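Local coordinates for twin-arginine translocation pathway signal protein (Burkholderia phytofirmans, PDB 2RJO), which binds beta-D-galactopyranose between its two lobes and probably serves as the periplasmic sugar-binding component of a bacterial transport system, at residues S11-T16 / D70-A75; A83-G88 / W104-N109; Y110-S115 / L261-Q266; G143-N148 / V175-S180. All coordinates share one frame; numbering follows the deposited sequence.

Contact 1 (S11-T16 / D70-A75); sequences SFRSLT and DPNDSA. With GAL (beta-D-galactopyranose), chain B; SO4 (sulfate ion), chain D.
Arg13 crosses Asn72 at about a right angle and grips it side-on with two nitrogens, at the sugar-binding mouth of a periplasmic binding protein lobe, where the chain leaves the carboxyl ends of the parallel strands 7-12 and 65-69. NE donates to the side-chain OD1 of Asn72 at 2.8 Å along a bent path (141°), while NH2 of Arg13 makes a nearly straight bond (174°) to the backbone O of Asn72. The same NH2 gives a hydrogen bond of 3.0 Å to O6 of the galactose, in the guanidinium plane. NH1 donates to O2 of a sulfate, probably from the crystallisation liquor, and only weakly to O5 and O6 of the sugar. Galactose O6 in turn donates to OD1 of Asp70 at 2.8 Å, so this hydroxyl accepts from Arg13 and donates to Asp70. With CG anti to the backbone N (chi1 -180°), the carboxylate of Asp70 faces the sugar, and OD2 is hydrogen-bonded to Tyr20 OH. OD1 of Asp70 stays 4.4 Å from NH2 of Arg13, well out of the guanidinium plane, so that the two probably attract by charge alone. The amide ND2 of Asn72 is satisfied by Ser47 OG.

Nearer the strands, Asp70 N donates to Ser11 O at 3.0 Å and almost straight, extending the pairing of the sheet. Two waters share the carbonyl O of Asp70 as acceptor: one also bonds Ser11 OG, and the other, which receives a weak bond from Arg13 N, sits over the centre of the guanidinium, 3.4 Å above its plane.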
loop_
_atom_site.group_PDB
_atom_site.type_symbol
_atom_site.label_atom_id
_atom_site.label_comp_id
_atom_site.label_asym_id
_atom_site.label_seq_id
_atom_site.Cartn_x
_atom_site.Cartn_y
_atom_site.Cartn_z
ATOM N N SER A 11 3.978 12.401 -1.771
ATOM C CA SER A 11 2.851 12.638 -0.877
ATOM C C SER A 11 2.217 11.349 -0.373
ATOM O O SER A 11 1.897 10.450 -1.153
ATOM C CB SER A 11 1.774 13.473 -1.577
ATOM O OG SER A 11 0.621 13.589 -0.755
ATOM N N PHE A 12 2.024 11.275 0.939
ATOM C CA PHE A 12 1.416 10.104 1.558
ATOM C C PHE A 12 0.732 10.436 2.885
ATOM O O PHE A 12 0.896 11.528 3.434
ATOM C CB PHE A 12 2.467 9.007 1.733
ATOM C CG PHE A 12 3.719 9.474 2.385
ATOM C CD1 PHE A 12 3.865 9.415 3.768
ATOM C CD2 PHE A 12 4.756 10.000 1.619
ATOM C CE1 PHE A 12 5.036 9.872 4.388
ATOM C CE2 PHE A 12 5.934 10.463 2.227
ATOM C CZ PHE A 12 6.069 10.399 3.614
ATOM N N ARG A 13 -0.030 9.484 3.402
ATOM C CA ARG A 13 -0.788 9.707 4.625
ATOM C C ARG A 13 -0.007 9.957 5.917
ATOM O O ARG A 13 -0.176 11.011 6.526
ATOM C CB ARG A 13 -1.789 8.563 4.827
ATOM C CG ARG A 13 -3.078 8.994 5.515
ATOM C CD ARG A 13 -4.136 7.914 5.507
ATOM N NE ARG A 13 -4.681 7.627 4.177
ATOM C CZ ARG A 13 -4.278 6.628 3.399
ATOM N NH1 ARG A 13 -3.315 5.807 3.809
ATOM N NH2 ARG A 13 -4.854 6.431 2.216
ATOM N N SER A 14 0.843 9.024 6.345
ATOM C CA SER A 14 1.565 9.232 7.602
ATOM C C SER A 14 2.904 8.544 7.800
ATOM O O SER A 14 3.157 7.471 7.244
ATOM C CB SER A 14 0.658 8.841 8.765
ATOM O OG SER A 14 -0.576 9.523 8.663
ATOM N N LEU A 15 3.754 9.166 8.620
ATOM C CA LEU A 15 5.074 8.611 8.937
ATOM C C LEU A 15 4.983 7.621 10.095
ATOM O O LEU A 15 5.981 7.000 10.468
ATOM C CB LEU A 15 6.061 9.718 9.339
ATOM C CG LEU A 15 6.973 10.408 8.316
ATOM C CD1 LEU A 15 7.683 9.349 7.478
ATOM C CD2 LEU A 15 6.175 11.343 7.435
ATOM N N THR A 16 3.794 7.465 10.665
ATOM C CA THR A 16 3.635 6.559 11.801
ATOM C C THR A 16 3.489 5.096 11.385
ATOM O O THR A 16 3.730 4.201 12.187
ATOM C CB THR A 16 2.435 6.983 12.702
ATOM O OG1 THR A 16 2.091 5.899 13.577
ATOM C CG2 THR A 16 1.225 7.361 11.876
ATOM N N ASP A 70 0.371 8.826 -3.134
ATOM C CA ASP A 70 -0.531 7.772 -2.680
ATOM C C ASP A 70 -1.724 8.595 -2.161
ATOM O O ASP A 70 -1.722 9.034 -1.014
ATOM C CB ASP A 70 0.123 6.999 -1.521
ATOM C CG ASP A 70 -0.752 5.869 -0.976
ATOM O OD1 ASP A 70 -1.997 5.951 -1.061
ATOM O OD2 ASP A 70 -0.186 4.892 -0.439
ATOM N N PRO A 71 -2.740 8.841 -3.013
ATOM C CA PRO A 71 -3.920 9.620 -2.616
ATOM C C PRO A 71 -4.602 9.121 -1.347
ATOM O O PRO A 71 -4.894 7.934 -1.220
ATOM C CB PRO A 71 -4.829 9.511 -3.840
ATOM C CG PRO A 71 -3.855 9.461 -4.960
ATOM C CD PRO A 71 -2.835 8.467 -4.434
ATOM N N ASN A 72 -4.844 10.046 -0.421
ATOM C CA ASN A 72 -5.503 9.751 0.854
ATOM C C ASN A 72 -6.820 9.012 0.595
ATOM O O ASN A 72 -7.155 8.057 1.291
ATOM C CB ASN A 72 -5.763 11.059 1.609
ATOM C CG ASN A 72 -6.421 10.842 2.948
ATOM O OD1 ASN A 72 -5.918 10.086 3.785
ATOM N ND2 ASN A 72 -7.554 11.518 3.171
ATOM N N ASP A 73 -7.551 9.460 -0.419
ATOM C CA ASP A 73 -8.817 8.841 -0.807
ATOM C C ASP A 73 -8.822 8.812 -2.331
ATOM O O ASP A 73 -8.097 9.568 -2.976
ATOM C CB ASP A 73 -10.017 9.656 -0.288
ATOM C CG ASP A 73 -10.829 8.906 0.779
ATOM O OD1 ASP A 73 -10.779 7.649 0.790
ATOM O OD2 ASP A 73 -11.533 9.568 1.597
ATOM N N SER A 74 -9.633 7.940 -2.909
ATOM C CA SER A 74 -9.694 7.830 -4.360
ATOM C C SER A 74 -10.178 9.098 -5.064
ATOM O O SER A 74 -9.844 9.330 -6.224
ATOM C CB SER A 74 -10.579 6.646 -4.746
ATOM O OG SER A 74 -10.134 5.484 -4.063
ATOM N N ALA A 75 -10.954 9.920 -4.367
ATOM C CA ALA A 75 -11.467 11.160 -4.947
ATOM C C ALA A 75 -10.347 12.173 -5.149
ATOM O O ALA A 75 -10.309 12.861 -6.174
ATOM C CB ALA A 75 -12.537 11.758 -4.046
HETATM C C1 GAL B . -1.612 2.223 3.778
HETATM C C2 GAL B . -1.560 0.678 3.729
HETATM C C3 GAL B . -1.231 0.240 2.285
HETATM C C4 GAL B . -2.324 0.779 1.345
HETATM C C5 GAL B . -2.321 2.327 1.489
HETATM C C6 GAL B . -3.393 2.896 0.583
HETATM O O1 GAL B . -1.936 2.637 5.118
HETATM O O2 GAL B . -0.542 0.205 4.609
HETATM O O3 GAL B . -1.204 -1.183 2.198
HETATM O O4 GAL B . -3.587 0.263 1.762
HETATM O O5 GAL B . -2.633 2.719 2.867
HETATM O O6 GAL B . -3.371 4.304 0.722
HETATM S S SO4 D . -1.737 5.219 7.450
HETATM O O1 SO4 D . -1.191 6.595 7.580
HETATM O O2 SO4 D . -2.846 5.191 6.471
HETATM O O3 SO4 D . -2.188 4.731 8.777
HETATM O O4 SO4 D . -0.662 4.338 6.949
HETATM O O HOH W 1 -1.436 11.772 -0.399
HETATM O O HOH W 2 -1.701 7.980 1.479
#

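Contact 2 (A83-G88 / W104-N109); sequences ACSKAG and WDYNPN
Ser85 and Asn109 meet through van der Waals contact, with no hydrogen bond between the two segments. CB of Asn109 lies 3.9 Å from CA of Ser85, the pair at which the backbones come nearest, with 5.4 Å between their CA atoms. The CG of Asn109, anti to its own carbonyl carbon (chi1 -56°), is 4.0 Å from the same CA of Ser85. The amide lies near Gly88 and is probably turned over in the model.

The aromatic part of the contact is an edge approach. Tyr106 directs its CB toward the helix, and CD2 of its ring lies 4.1 Å from OG of Ser85, which sits near the ring plane. The ring also rests on Arg78, Val81 and Glu82 of the same helix, 74-87.

The helix stops here in a Schellman motif: Gly88, at positive phi (84°), is its C-prime residue, with Ala89 N paired to Cys84 O and Gly88 N weakly bonded to Ser85 O at 3.4 Å. A CB at these backbone angles would press against the carbonyl O of Ala87. The turn leads the chain from helix 74-87 into strand 90-94, which pairs parallel with 110-115 beyond the loop that holds 104-109, in a periplasmic binding protein lobe with helices packed against a central mixed sheet.

Backbone pairing comes from outside the two segments, where Asn109 bonds to Val91. Ahead of Asn109, Pro108 follows a cis peptide bond and packs on Tyr90 and Leu274.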
loop_
_atom_site.group_PDB
_atom_site.type_symbol
_atom_site.label_atom_id
_atom_site.label_comp_id
_atom_site.label_asym_id
_atom_site.label_seq_id
_atom_site.Cartn_x
_atom_site.Cartn_y
_atom_site.Cartn_z
ATOM N N ALA A 83 -4.521 19.311 -11.103
ATOM C CA ALA A 83 -3.607 20.367 -10.686
ATOM C C ALA A 83 -2.228 20.223 -11.338
ATOM O O ALA A 83 -1.626 21.205 -11.766
ATOM C CB ALA A 83 -3.473 20.360 -9.166
ATOM N N CYS A 84 -1.724 18.998 -11.415
ATOM C CA CYS A 84 -0.419 18.766 -12.028
ATOM C C CYS A 84 -0.470 19.041 -13.521
ATOM O O CYS A 84 0.429 19.668 -14.081
ATOM C CB CYS A 84 0.024 17.319 -11.797
ATOM S SG CYS A 84 0.352 16.904 -10.078
ATOM N N SER A 85 -1.530 18.559 -14.157
ATOM C CA SER A 85 -1.722 18.723 -15.591
ATOM C C SER A 85 -1.711 20.187 -16.030
ATOM O O SER A 85 -1.112 20.525 -17.046
ATOM C CB SER A 85 -3.039 18.072 -16.017
ATOM O OG SER A 85 -3.200 18.122 -17.424
ATOM N N LYS A 86 -2.379 21.052 -15.272
ATOM C CA LYS A 86 -2.425 22.468 -15.606
ATOM C C LYS A 86 -1.108 23.162 -15.281
ATOM O O LYS A 86 -0.759 24.162 -15.906
ATOM C CB LYS A 86 -3.556 23.158 -14.849
ATOM C CG LYS A 86 -4.939 22.754 -15.319
ATOM C CD LYS A 86 -5.996 23.186 -14.329
ATOM C CE LYS A 86 -7.388 22.847 -14.828
ATOM N NZ LYS A 86 -8.402 23.124 -13.774
ATOM N N ALA A 87 -0.391 22.642 -14.293
ATOM C CA ALA A 87 0.887 23.216 -13.908
ATOM C C ALA A 87 1.994 22.718 -14.837
ATOM O O ALA A 87 3.080 23.288 -14.874
ATOM C CB ALA A 87 1.208 22.844 -12.487
ATOM N N GLY A 88 1.714 21.657 -15.587
ATOM C CA GLY A 88 2.715 21.112 -16.482
ATOM C C GLY A 88 3.657 20.159 -15.764
ATOM O O GLY A 88 4.677 19.735 -16.318
ATOM N N TRP A 104 -3.830 7.755 -19.535
ATOM C CA TRP A 104 -3.868 8.026 -20.973
ATOM C C TRP A 104 -4.852 9.129 -21.364
ATOM O O TRP A 104 -4.840 9.603 -22.503
ATOM C CB TRP A 104 -4.153 6.742 -21.753
ATOM C CG TRP A 104 -5.289 5.916 -21.227
ATOM C CD1 TRP A 104 -6.618 6.142 -21.405
ATOM C CD2 TRP A 104 -5.187 4.712 -20.459
ATOM N NE1 TRP A 104 -7.355 5.155 -20.791
ATOM C CE2 TRP A 104 -6.495 4.270 -20.192
ATOM C CE3 TRP A 104 -4.110 3.975 -19.942
ATOM C CZ2 TRP A 104 -6.758 3.107 -19.465
ATOM C CZ3 TRP A 104 -4.375 2.821 -19.217
ATOM C CH2 TRP A 104 -5.685 2.406 -18.976
ATOM N N ASP A 105 -5.699 9.540 -20.424
ATOM C CA ASP A 105 -6.633 10.633 -20.686
ATOM C C ASP A 105 -5.954 11.957 -20.297
ATOM O O ASP A 105 -6.509 13.037 -20.514
ATOM C CB ASP A 105 -7.942 10.463 -19.896
ATOM C CG ASP A 105 -8.812 9.317 -20.424
ATOM O OD1 ASP A 105 -8.870 9.113 -21.656
ATOM O OD2 ASP A 105 -9.451 8.626 -19.604
ATOM N N TYR A 106 -4.759 11.868 -19.716
ATOM C CA TYR A 106 -4.021 13.072 -19.338
ATOM C C TYR A 106 -2.570 13.016 -19.824
ATOM O O TYR A 106 -1.653 13.294 -19.047
ATOM C CB TYR A 106 -4.020 13.285 -17.814
ATOM C CG TYR A 106 -5.357 13.636 -17.186
ATOM C CD1 TYR A 106 -6.290 12.647 -16.890
ATOM C CD2 TYR A 106 -5.665 14.950 -16.851
ATOM C CE1 TYR A 106 -7.497 12.953 -16.266
ATOM C CE2 TYR A 106 -6.879 15.274 -16.224
ATOM C CZ TYR A 106 -7.787 14.264 -15.932
ATOM O OH TYR A 106 -8.971 14.548 -15.279
ATOM N N ASN A 107 -2.354 12.652 -21.090
ATOM C CA ASN A 107 -0.988 12.593 -21.633
ATOM C C ASN A 107 -0.381 13.998 -21.728
ATOM O O ASN A 107 -1.048 14.941 -22.161
ATOM C CB ASN A 107 -0.971 11.958 -23.029
ATOM C CG ASN A 107 -1.392 10.495 -23.022
ATOM O OD1 ASN A 107 -1.292 9.811 -22.004
ATOM N ND2 ASN A 107 -1.851 10.004 -24.173
ATOM N N PRO A 108 0.896 14.160 -21.334
ATOM C CA PRO A 108 1.831 13.166 -20.793
ATOM C C PRO A 108 2.046 13.371 -19.281
ATOM O O PRO A 108 2.801 12.628 -18.639
ATOM C CB PRO A 108 3.095 13.473 -21.573
ATOM C CG PRO A 108 3.111 15.001 -21.473
ATOM C CD PRO A 108 1.627 15.392 -21.698
ATOM N N ASN A 109 1.373 14.381 -18.728
ATOM C CA ASN A 109 1.502 14.740 -17.318
ATOM C C ASN A 109 1.167 13.635 -16.309
ATOM O O ASN A 109 1.857 13.481 -15.310
ATOM C CB ASN A 109 0.664 15.989 -17.037
ATOM C CG ASN A 109 1.034 17.156 -17.950
ATOM O OD1 ASN A 109 1.934 17.941 -17.648
ATOM N ND2 ASN A 109 0.354 17.254 -19.083
#

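Contact 3 (Y110-S115 / L261-Q266); sequences YVAHLS and LSMGLQ
Met263, a selenomethionine here, points its CG anti to the carbonyl carbon (chi1 -76°) and extends through chi2 before bending at chi3, which carries CE to the tip of Leu114. Leu114 has its CG likewise anti to the carbonyl carbon (chi1 -57°), and the two side chains reach toward each other tip to tip. CE of Met263 lies 3.4 Å from CD1 of Leu114, tighter than usual for two carbons, and 3.7 Å from CD2 of Leu114. The selenium is 4.0 Å from CD2 of Leu114 and 4.2 Å from CB of Ala112, so the end of Met263 touches two strand residues.

At the other end of the contact Val111 sets its two methyls against successive helix residues. CG1 packs against CB and the carbonyl O of Met263, whereas CG2 meets CA of Gly264 at 3.8 Å. Gly264, with no side chain, lies at the closest backbone approach, its CA 5.9 Å from that of Val111.

Helix 253-268 runs nearly antiparallel to strand 110-115, at 161° with the local axes 8.1 Å apart, covering one face of the mixed sheet of a periplasmic binding protein lobe, in which strand 110-115 has parallel neighbours. Leu256 and Ile259 of the same helix extend the cover over Leu114, and Val111 and Leu114 also touch strand 90-94. No hydrogen bond links the two segments; their cohesion is dispersive and, with all five touching residues buried, is probably aided by the exclusion of water.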
loop_
_atom_site.group_PDB
_atom_site.type_symbol
_atom_site.label_atom_id
_atom_site.label_comp_id
_atom_site.label_asym_id
_atom_site.label_seq_id
_atom_site.Cartn_x
_atom_site.Cartn_y
_atom_site.Cartn_z
ATOM N N TYR A 110 0.114 12.873 -16.563
ATOM C CA TYR A 110 -0.260 11.781 -15.675
ATOM C C TYR A 110 0.506 10.568 -16.192
ATOM O O TYR A 110 -0.003 9.813 -17.011
ATOM C CB TYR A 110 -1.761 11.519 -15.763
ATOM C CG TYR A 110 -2.313 10.605 -14.696
ATOM C CD1 TYR A 110 -1.477 9.945 -13.794
ATOM C CD2 TYR A 110 -3.684 10.400 -14.592
ATOM C CE1 TYR A 110 -1.999 9.105 -12.816
ATOM C CE2 TYR A 110 -4.213 9.572 -13.631
ATOM C CZ TYR A 110 -3.373 8.924 -12.742
ATOM O OH TYR A 110 -3.925 8.106 -11.785
ATOM N N VAL A 111 1.731 10.402 -15.706
ATOM C CA VAL A 111 2.611 9.320 -16.131
ATOM C C VAL A 111 2.096 7.906 -15.912
ATOM O O VAL A 111 2.085 7.091 -16.839
ATOM C CB VAL A 111 3.978 9.443 -15.457
ATOM C CG1 VAL A 111 4.894 8.332 -15.943
ATOM C CG2 VAL A 111 4.569 10.809 -15.748
ATOM N N ALA A 112 1.685 7.590 -14.691
ATOM C CA ALA A 112 1.198 6.246 -14.445
ATOM C C ALA A 112 0.541 6.033 -13.092
ATOM O O ALA A 112 0.694 6.828 -12.171
ATOM C CB ALA A 112 2.347 5.240 -14.624
ATOM N N HIS A 113 -0.214 4.946 -13.009
ATOM C CA HIS A 113 -0.886 4.532 -11.790
ATOM C C HIS A 113 -0.314 3.150 -11.491
ATOM O O HIS A 113 -0.252 2.291 -12.376
ATOM C CB HIS A 113 -2.397 4.425 -12.000
ATOM C CG HIS A 113 -3.134 3.914 -10.802
ATOM N ND1 HIS A 113 -3.153 4.588 -9.599
ATOM C CD2 HIS A 113 -3.840 2.777 -10.605
ATOM C CE1 HIS A 113 -3.837 3.888 -8.714
ATOM N NE2 HIS A 113 -4.263 2.783 -9.298
ATOM N N LEU A 114 0.135 2.945 -10.260
ATOM C CA LEU A 114 0.696 1.658 -9.876
ATOM C C LEU A 114 -0.171 1.035 -8.797
ATOM O O LEU A 114 -0.701 1.729 -7.936
ATOM C CB LEU A 114 2.115 1.827 -9.336
ATOM C CG LEU A 114 3.135 2.509 -10.247
ATOM C CD1 LEU A 114 4.473 2.493 -9.538
ATOM C CD2 LEU A 114 3.221 1.804 -11.596
ATOM N N SER A 115 -0.317 -0.281 -8.838
ATOM C CA SER A 115 -1.128 -0.949 -7.846
ATOM C C SER A 115 -0.852 -2.439 -7.856
ATOM O O SER A 115 -0.014 -2.920 -8.613
ATOM C CB SER A 115 -2.609 -0.692 -8.127
ATOM O OG SER A 115 -3.423 -1.170 -7.070
ATOM N N LEU A 261 8.680 8.024 -8.826
ATOM C CA LEU A 261 9.378 9.245 -9.222
ATOM C C LEU A 261 10.265 9.012 -10.449
ATOM O O LEU A 261 10.397 9.882 -11.296
ATOM C CB LEU A 261 10.253 9.752 -8.078
ATOM C CG LEU A 261 9.607 10.255 -6.789
ATOM C CD1 LEU A 261 10.712 10.603 -5.808
ATOM C CD2 LEU A 261 8.733 11.472 -7.066
ATOM N N SER A 262 10.884 7.839 -10.523
ATOM C CA SER A 262 11.743 7.515 -11.650
ATOM C C SER A 262 10.937 7.588 -12.955
ATOM O O SER A 262 11.364 8.227 -13.916
ATOM C CB SER A 262 12.340 6.120 -11.459
ATOM O OG SER A 262 13.248 5.804 -12.493
HETATM N N MSE A 263 9.775 6.938 -12.981
HETATM C CA MSE A 263 8.904 6.955 -14.159
HETATM C C MSE A 263 8.586 8.402 -14.518
HETATM O O MSE A 263 8.723 8.828 -15.671
HETATM C CB MSE A 263 7.578 6.242 -13.874
HETATM C CG MSE A 263 7.644 4.733 -13.843
HETATM SE SE MSE A 263 6.090 4.006 -13.295
HETATM C CE MSE A 263 6.676 2.919 -12.084
ATOM N N GLY A 264 8.150 9.147 -13.508
ATOM C CA GLY A 264 7.800 10.534 -13.708
ATOM C C GLY A 264 8.935 11.386 -14.238
ATOM O O GLY A 264 8.722 12.194 -15.137
ATOM N N LEU A 265 10.136 11.210 -13.691
ATOM C CA LEU A 265 11.284 11.994 -14.118
ATOM C C LEU A 265 11.702 11.666 -15.546
ATOM O O LEU A 265 12.058 12.566 -16.313
ATOM C CB LEU A 265 12.464 11.795 -13.150
ATOM C CG LEU A 265 13.743 12.627 -13.392
ATOM C CD1 LEU A 265 13.404 14.121 -13.469
ATOM C CD2 LEU A 265 14.756 12.363 -12.276
ATOM N N GLN A 266 11.652 10.385 -15.909
ATOM C CA GLN A 266 12.016 9.969 -17.248
ATOM C C GLN A 266 10.984 10.437 -18.261
ATOM O O GLN A 266 11.294 10.607 -19.435
ATOM C CB GLN A 266 12.175 8.452 -17.323
ATOM C CG GLN A 266 13.417 7.959 -16.616
ATOM C CD GLN A 266 13.823 6.561 -17.025
ATOM O OE1 GLN A 266 13.779 6.210 -18.202
ATOM N NE2 GLN A 266 14.242 5.759 -16.053
#

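Contact 4 (G143-N148 / V175-S180); sequences GGIFSN and VADWNS. With GAL (beta-D-galactopyranose), chain B.
The galactose pocket of this periplasmic binding protein has Trp178 as one of its walls, an indole held between the sugar and the backbone of the neighbouring loop. CA of Gly144 makes a CH-pi contact over one face, 3.4 Å from the centroid of the six-membered ring and only 5° off the ring normal. Over the opposite face lies O4 of the galactose, 3.1 Å from CZ2 of Trp178 and offset toward the rim. The absence of a side chain at Gly144 lets the indole lie directly on its CA.

Ile145 crosses the indole at about a right angle, its CG1 3.6 Å from CD1 of Trp178. The same CG1 also touches OD1 of Asp177. One water joins the loops, accepting from Phe146 N and donating to Asp177 OD1. The amide of Asn148, whose orientation is uncertain, lies at the indole edge near NE1, its plane 40° from the ring.

The backbones are joined by a parallel bridge between Gly143 and Val175, where Ala176 N donates to Gly143 O at 2.8 Å and 170°. Trp178 sits within a type I' turn from Ala176 to Asn179, its indole directed to the sugar. Both loops leave the carboxyl ends of adjacent parallel strands, 137-143 and 168-175, and lead into helices 149-163 and 180-194; Trp178 rests on Pro150, Ala151 and Arg154 of the first helix, and Ala176 on Ala183 of the second.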
loop_
_atom_site.group_PDB
_atom_site.type_symbol
_atom_site.label_atom_id
_atom_site.label_comp_id
_atom_site.label_asym_id
_atom_site.label_seq_id
_atom_site.Cartn_x
_atom_site.Cartn_y
_atom_site.Cartn_z
ATOM N N GLY A 143 -10.493 -3.888 8.452
ATOM C CA GLY A 143 -10.323 -3.297 7.133
ATOM C C GLY A 143 -9.750 -1.893 7.104
ATOM O O GLY A 143 -9.706 -1.201 8.117
ATOM N N GLY A 144 -9.305 -1.468 5.929
ATOM C CA GLY A 144 -8.740 -0.136 5.784
ATOM C C GLY A 144 -9.806 0.891 5.456
ATOM O O GLY A 144 -10.989 0.552 5.415
ATOM N N ILE A 145 -9.402 2.143 5.229
ATOM C CA ILE A 145 -10.353 3.203 4.901
ATOM C C ILE A 145 -11.373 2.686 3.885
ATOM O O ILE A 145 -11.019 2.174 2.828
ATOM C CB ILE A 145 -9.625 4.452 4.345
ATOM C CG1 ILE A 145 -8.728 5.037 5.440
ATOM C CG2 ILE A 145 -10.637 5.499 3.871
ATOM C CD1 ILE A 145 -7.810 6.148 4.971
ATOM N N PHE A 146 -12.643 2.801 4.244
ATOM C CA PHE A 146 -13.760 2.345 3.425
ATOM C C PHE A 146 -13.633 2.555 1.912
ATOM O O PHE A 146 -13.727 1.602 1.133
ATOM C CB PHE A 146 -15.050 3.006 3.952
ATOM C CG PHE A 146 -16.219 2.909 3.019
ATOM C CD1 PHE A 146 -16.669 1.671 2.566
ATOM C CD2 PHE A 146 -16.875 4.064 2.591
ATOM C CE1 PHE A 146 -17.771 1.586 1.690
ATOM C CE2 PHE A 146 -17.967 3.998 1.724
ATOM C CZ PHE A 146 -18.419 2.757 1.268
ATOM N N SER A 147 -13.417 3.796 1.494
ATOM C CA SER A 147 -13.332 4.110 0.070
ATOM C C SER A 147 -12.031 3.789 -0.678
ATOM O O SER A 147 -12.011 3.850 -1.911
ATOM C CB SER A 147 -13.687 5.583 -0.146
ATOM O OG SER A 147 -12.808 6.430 0.581
ATOM N N ASN A 148 -10.953 3.469 0.038
ATOM C CA ASN A 148 -9.664 3.145 -0.602
ATOM C C ASN A 148 -9.754 1.901 -1.490
ATOM O O ASN A 148 -10.331 0.886 -1.097
ATOM C CB ASN A 148 -8.585 2.919 0.465
ATOM C CG ASN A 148 -7.982 4.214 0.978
ATOM O OD1 ASN A 148 -8.615 5.271 0.938
ATOM N ND2 ASN A 148 -6.751 4.134 1.483
ATOM N N VAL A 175 -13.704 -1.530 10.299
ATOM C CA VAL A 175 -12.729 -0.654 9.677
ATOM C C VAL A 175 -11.863 0.002 10.750
ATOM O O VAL A 175 -12.383 0.537 11.736
ATOM C CB VAL A 175 -13.448 0.431 8.869
ATOM C CG1 VAL A 175 -12.460 1.491 8.406
ATOM C CG2 VAL A 175 -14.168 -0.206 7.692
ATOM N N ALA A 176 -10.547 -0.056 10.574
ATOM C CA ALA A 176 -9.626 0.549 11.534
ATOM C C ALA A 176 -8.735 1.586 10.836
ATOM O O ALA A 176 -7.718 2.023 11.381
ATOM C CB ALA A 176 -8.783 -0.523 12.200
ATOM N N ASP A 177 -9.130 1.955 9.619
ATOM C CA ASP A 177 -8.429 2.962 8.826
ATOM C C ASP A 177 -6.902 2.814 8.725
ATOM O O ASP A 177 -6.186 3.812 8.838
ATOM C CB ASP A 177 -8.732 4.369 9.373
ATOM C CG ASP A 177 -10.202 4.755 9.261
ATOM O OD1 ASP A 177 -10.874 4.343 8.293
ATOM O OD2 ASP A 177 -10.680 5.501 10.146
ATOM N N TRP A 178 -6.410 1.589 8.527
ATOM C CA TRP A 178 -4.964 1.321 8.402
ATOM C C TRP A 178 -4.125 1.659 9.647
ATOM O O TRP A 178 -2.899 1.542 9.614
ATOM C CB TRP A 178 -4.371 2.119 7.238
ATOM C CG TRP A 178 -5.132 2.064 5.932
ATOM C CD1 TRP A 178 -5.642 3.127 5.245
ATOM C CD2 TRP A 178 -5.395 0.903 5.124
ATOM N NE1 TRP A 178 -6.196 2.706 4.061
ATOM C CE2 TRP A 178 -6.061 1.348 3.962
ATOM C CE3 TRP A 178 -5.134 -0.468 5.272
ATOM C CZ2 TRP A 178 -6.468 0.464 2.947
ATOM C CZ3 TRP A 178 -5.539 -1.347 4.261
ATOM C CH2 TRP A 178 -6.199 -0.874 3.117
ATOM N N ASN A 179 -4.776 2.070 10.731
ATOM C CA ASN A 179 -4.086 2.492 11.953
ATOM C C ASN A 179 -4.067 1.440 13.072
ATOM O O ASN A 179 -5.114 0.917 13.449
ATOM C CB ASN A 179 -4.760 3.780 12.435
ATOM C CG ASN A 179 -3.999 4.466 13.539
ATOM O OD1 ASN A 179 -3.883 3.943 14.644
ATOM N ND2 ASN A 179 -3.472 5.654 13.247
ATOM N N SER A 180 -2.887 1.133 13.611
ATOM C CA SER A 180 -2.789 0.130 14.680
ATOM C C SER A 180 -3.473 0.594 15.952
ATOM O O SER A 180 -4.039 -0.212 16.679
ATOM C CB SER A 180 -1.328 -0.189 15.007
ATOM O OG SER A 180 -0.688 0.928 15.589
HETATM C C1 GAL B . -1.612 2.223 3.778
HETATM C C2 GAL B . -1.560 0.678 3.729
HETATM C C3 GAL B . -1.231 0.240 2.285
HETATM C C4 GAL B . -2.324 0.779 1.345
HETATM C C5 GAL B . -2.321 2.327 1.489
HETATM C C6 GAL B . -3.393 2.896 0.583
HETATM O O1 GAL B . -1.936 2.637 5.118
HETATM O O2 GAL B . -0.542 0.205 4.609
HETATM O O3 GAL B . -1.204 -1.183 2.198
HETATM O O4 GAL B . -3.587 0.263 1.762
HETATM O O5 GAL B . -2.633 2.719 2.867
HETATM O O6 GAL B . -3.371 4.304 0.722
HETATM O O HOH W 3 -13.232 4.142 6.478
#

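In the fold
Contacts 1 and 4 adjoin at the galactose, one from each sheet, and touch directly where 70-75 meets 143-148; both touch the sugar, contact 1 by hydrogen bonds from charged and polar groups, contact 4 by the face of an indole. Contact 3 is fully buried and apolar, and shares the larger mixed sheet with contact 1, their nearest atoms about 6 Å apart. Contact 2 lies at the surface, its centre about 24 Å from the centre of the chain, and is held by loose van der Waals contact. Helix 74-87 serves contacts 1 and 2 at its two ends, and 104-109 runs straight into strand 110-115, making contacts 2 and 3 sequence neighbours.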